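PDB 6FTH: extracellular solute-binding protein, family 1 from Bifidobacterium longum subsp. infantis, which probably binds human milk oligosaccharides outside the cell and delivers them to an ABC transporter for uptake. Local coordinates for residues Y251-V254 and I255-Y258. Residues are numbered along the deposited sequence; the frame is centred on the assembly and turned at random.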
ATOM      1  N   TYR A 251     -18.506   6.692 -10.217  1.00 13.12           N
ATOM      2  CA  TYR A 251     -18.084   7.571  -9.124  1.00 12.53           C
ATOM      3  C   TYR A 251     -19.258   8.415  -8.637  1.00 13.35           C
ATOM      4  O   TYR A 251     -19.478   8.578  -7.428  1.00 13.12           O
ATOM      5  CB  TYR A 251     -16.930   8.461  -9.623  1.00 12.96           C
ATOM      6  CG  TYR A 251     -16.162   9.270  -8.590  1.00 13.87           C
ATOM      7  CD1 TYR A 251     -15.392   8.642  -7.627  1.00 13.82           C
ATOM      8  CD2 TYR A 251     -16.170  10.649  -8.620  1.00 14.98           C
ATOM      9  CE1 TYR A 251     -14.672   9.375  -6.686  1.00 15.99           C
ATOM     10  CE2 TYR A 251     -15.447  11.393  -7.698  1.00 12.90           C
ATOM     11  CZ  TYR A 251     -14.706  10.749  -6.730  1.00 14.66           C
ATOM     12  OH  TYR A 251     -13.988  11.439  -5.800  1.00 14.96           O
ATOM     13  N   LYS A 252     -20.025   8.972  -9.569  1.00 13.44           N
ATOM     14  CA  LYS A 252     -21.223   9.717  -9.191  1.00 13.00           C
ATOM     15  C   LYS A 252     -22.163   8.866  -8.331  1.00 13.77           C
ATOM     16  O   LYS A 252     -22.691   9.343  -7.322  1.00 15.53           O
ATOM     17  CB  LYS A 252     -21.950  10.199 -10.451  1.00 16.00           C
ATOM     18  CG  LYS A 252     -23.240  10.990 -10.141  1.00 18.64           C
ATOM     19  CD  LYS A 252     -23.769  11.887 -11.280  1.00 26.43           C
ATOM     20  CE  LYS A 252     -23.841  11.203 -12.611  1.00 30.98           C
ATOM     21  NZ  LYS A 252     -24.455  12.126 -13.619  1.00 43.13           N
ATOM     22  N   GLN A 253     -22.393   7.614  -8.720  1.00 13.65           N
ATOM     23  CA  GLN A 253     -23.305   6.747  -7.983  1.00 14.43           C
ATOM     24  C   GLN A 253     -22.778   6.418  -6.591  1.00 13.96           C
ATOM     25  O   GLN A 253     -23.560   6.353  -5.635  1.00 14.28           O
ATOM     26  CB  GLN A 253     -23.597   5.488  -8.793  1.00 17.20           C
ATOM     27  CG  GLN A 253     -24.415   5.766 -10.081  1.00 21.85           C
ATOM     28  CD  GLN A 253     -25.565   6.757  -9.855  1.00 29.53           C
ATOM     29  OE1 GLN A 253     -26.336   6.620  -8.903  1.00 31.55           O
ATOM     30  NE2 GLN A 253     -25.656   7.782 -10.709  1.00 31.19           N
ATOM     31  N   VAL A 254     -21.466   6.192  -6.461  1.00 13.55           N
ATOM     32  CA  VAL A 254     -20.881   5.971  -5.138  1.00 13.45           C
ATOM     33  C   VAL A 254     -21.127   7.179  -4.247  1.00 14.00           C
ATOM     34  O   VAL A 254     -21.503   7.047  -3.072  1.00 13.93           O
ATOM     35  CB  VAL A 254     -19.382   5.669  -5.252  1.00 12.54           C
ATOM     36  CG1 VAL A 254     -18.732   5.718  -3.881  1.00 12.86           C
ATOM     37  CG2 VAL A 254     -19.181   4.325  -5.897  1.00 12.96           C
ATOM     38  N   ILE A 255     -20.887   8.380  -4.786  1.00 14.13           N
ATOM     39  CA  ILE A 255     -21.095   9.598  -4.009  1.00 13.26           C
ATOM     40  C   ILE A 255     -22.554   9.725  -3.572  1.00 13.64           C
ATOM     41  O   ILE A 255     -22.846  10.052  -2.408  1.00 13.42           O
ATOM     42  CB  ILE A 255     -20.615  10.819  -4.813  1.00 12.41           C
ATOM     43  CG1 ILE A 255     -19.086  10.824  -4.901  1.00 14.30           C
ATOM     44  CG2 ILE A 255     -21.116  12.094  -4.138  1.00 14.97           C
ATOM     45  CD1 ILE A 255     -18.507  11.805  -5.892  1.00 15.70           C
ATOM     46  N   LYS A 256     -23.494   9.452  -4.476  1.00 14.10           N
ATOM     47  CA  LYS A 256     -24.906   9.573  -4.128  1.00 14.49           C
ATOM     48  C   LYS A 256     -25.291   8.558  -3.053  1.00 15.87           C
ATOM     49  O   LYS A 256     -26.078   8.874  -2.153  1.00 15.21           O
ATOM     50  CB  LYS A 256     -25.767   9.417  -5.373  1.00 15.90           C
ATOM     51  CG  LYS A 256     -25.687  10.630  -6.299  1.00 17.20           C
ATOM     52  CD  LYS A 256     -26.632  10.489  -7.487  1.00 19.47           C
ATOM     53  CE  LYS A 256     -28.049  10.896  -7.125  1.00 25.80           C
ATOM     54  NZ  LYS A 256     -28.911  10.991  -8.335  1.00 39.23           N
ATOM     55  N   TYR A 257     -24.743   7.341  -3.134  1.00 13.74           N
ATOM     56  CA  TYR A 257     -25.026   6.325  -2.121  1.00 14.33           C
ATOM     57  C   TYR A 257     -24.517   6.775  -0.769  1.00 13.90           C
ATOM     58  O   TYR A 257     -25.242   6.691   0.236  1.00 14.99           O
ATOM     59  CB  TYR A 257     -24.411   4.984  -2.537  1.00 13.35           C
ATOM     60  CG  TYR A 257     -24.672   3.830  -1.588  1.00 11.23           C
ATOM     61  CD1 TYR A 257     -25.949   3.326  -1.414  1.00 13.98           C
ATOM     62  CD2 TYR A 257     -23.637   3.232  -0.912  1.00 15.48           C
ATOM     63  CE1 TYR A 257     -26.184   2.268  -0.560  1.00 13.65           C
ATOM     64  CE2 TYR A 257     -23.861   2.171  -0.068  1.00 14.08           C
ATOM     65  CZ  TYR A 257     -25.127   1.687   0.085  1.00 15.43           C
ATOM     66  OH  TYR A 257     -25.343   0.626   0.937  1.00 15.62           O
ATOM     67  N   TYR A 258     -23.266   7.254  -0.720  1.00 13.98           N
ATOM     68  CA  TYR A 258     -22.727   7.759   0.544  1.00 13.51           C
ATOM     69  C   TYR A 258     -23.560   8.912   1.068  1.00 15.58           C
ATOM     70  O   TYR A 258     -23.791   9.013   2.277  1.00 14.94           O
ATOM     71  CB  TYR A 258     -21.273   8.181   0.418  1.00 14.03           C
ATOM     72  CG  TYR A 258     -20.292   7.031   0.604  1.00 14.40           C
ATOM     73  CD1 TYR A 258     -20.330   6.226   1.746  1.00 13.48           C
ATOM     74  CD2 TYR A 258     -19.337   6.738  -0.363  1.00 12.66           C
ATOM     75  CE1 TYR A 258     -19.421   5.184   1.922  1.00 15.39           C
ATOM     76  CE2 TYR A 258     -18.444   5.701  -0.195  1.00 10.74           C
ATOM     77  CZ  TYR A 258     -18.487   4.923   0.942  1.00 13.25           C
ATOM     78  OH  TYR A 258     -17.591   3.908   1.125  1.00 13.07           O
TER
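Y251 and I255 begin a run of four i to i+4 backbone hydrogen bonds that joins residues 251-254 to 255-258 as successive turns of helix 249-263. I255 N donates to Y251 O at 3.0 Å, and K256, Y257 and Y258 repeat the pattern with K252, Q253 and V254; the last, from Y258 N to V254 O, is 2.9 Å long and nearly straight at 172°. On the buried side, the Y251 ring presents one face to the I255 side chain. With CG anti to the backbone N (chi1 -169°), this ring lies where I255 CD1 can sit over it, 4.0 Å from the Y251 ring centroid, in a CH-pi contact displaced toward Y251 CE2. One turn on, V254 and Y258 run alongside each other, V254 CG1 lying 3.7 Å from Y258 CE2. Y251 OH hydrogen-bonds to T478 of helix 457-484, which also packs against I255, while Y258 OH is held by the carbonyl of P213. At the partly exposed surface the bent Q253 and K256 chains lie side by side and point the same way, with Q253 OE1 4.1 Å from K256 CD. The ammonium of K256 forms a salt bridge with D488, and the Y257 ring stacks with that of W173, at the start of helix 173-185. The arrangement is that of a regular amphipathic alpha-helix, packed against helices 173-185, 457-484 and 487-500, consistent with the type 2 periplasmic-binding-protein fold of ABC-transporter solute-binding proteins.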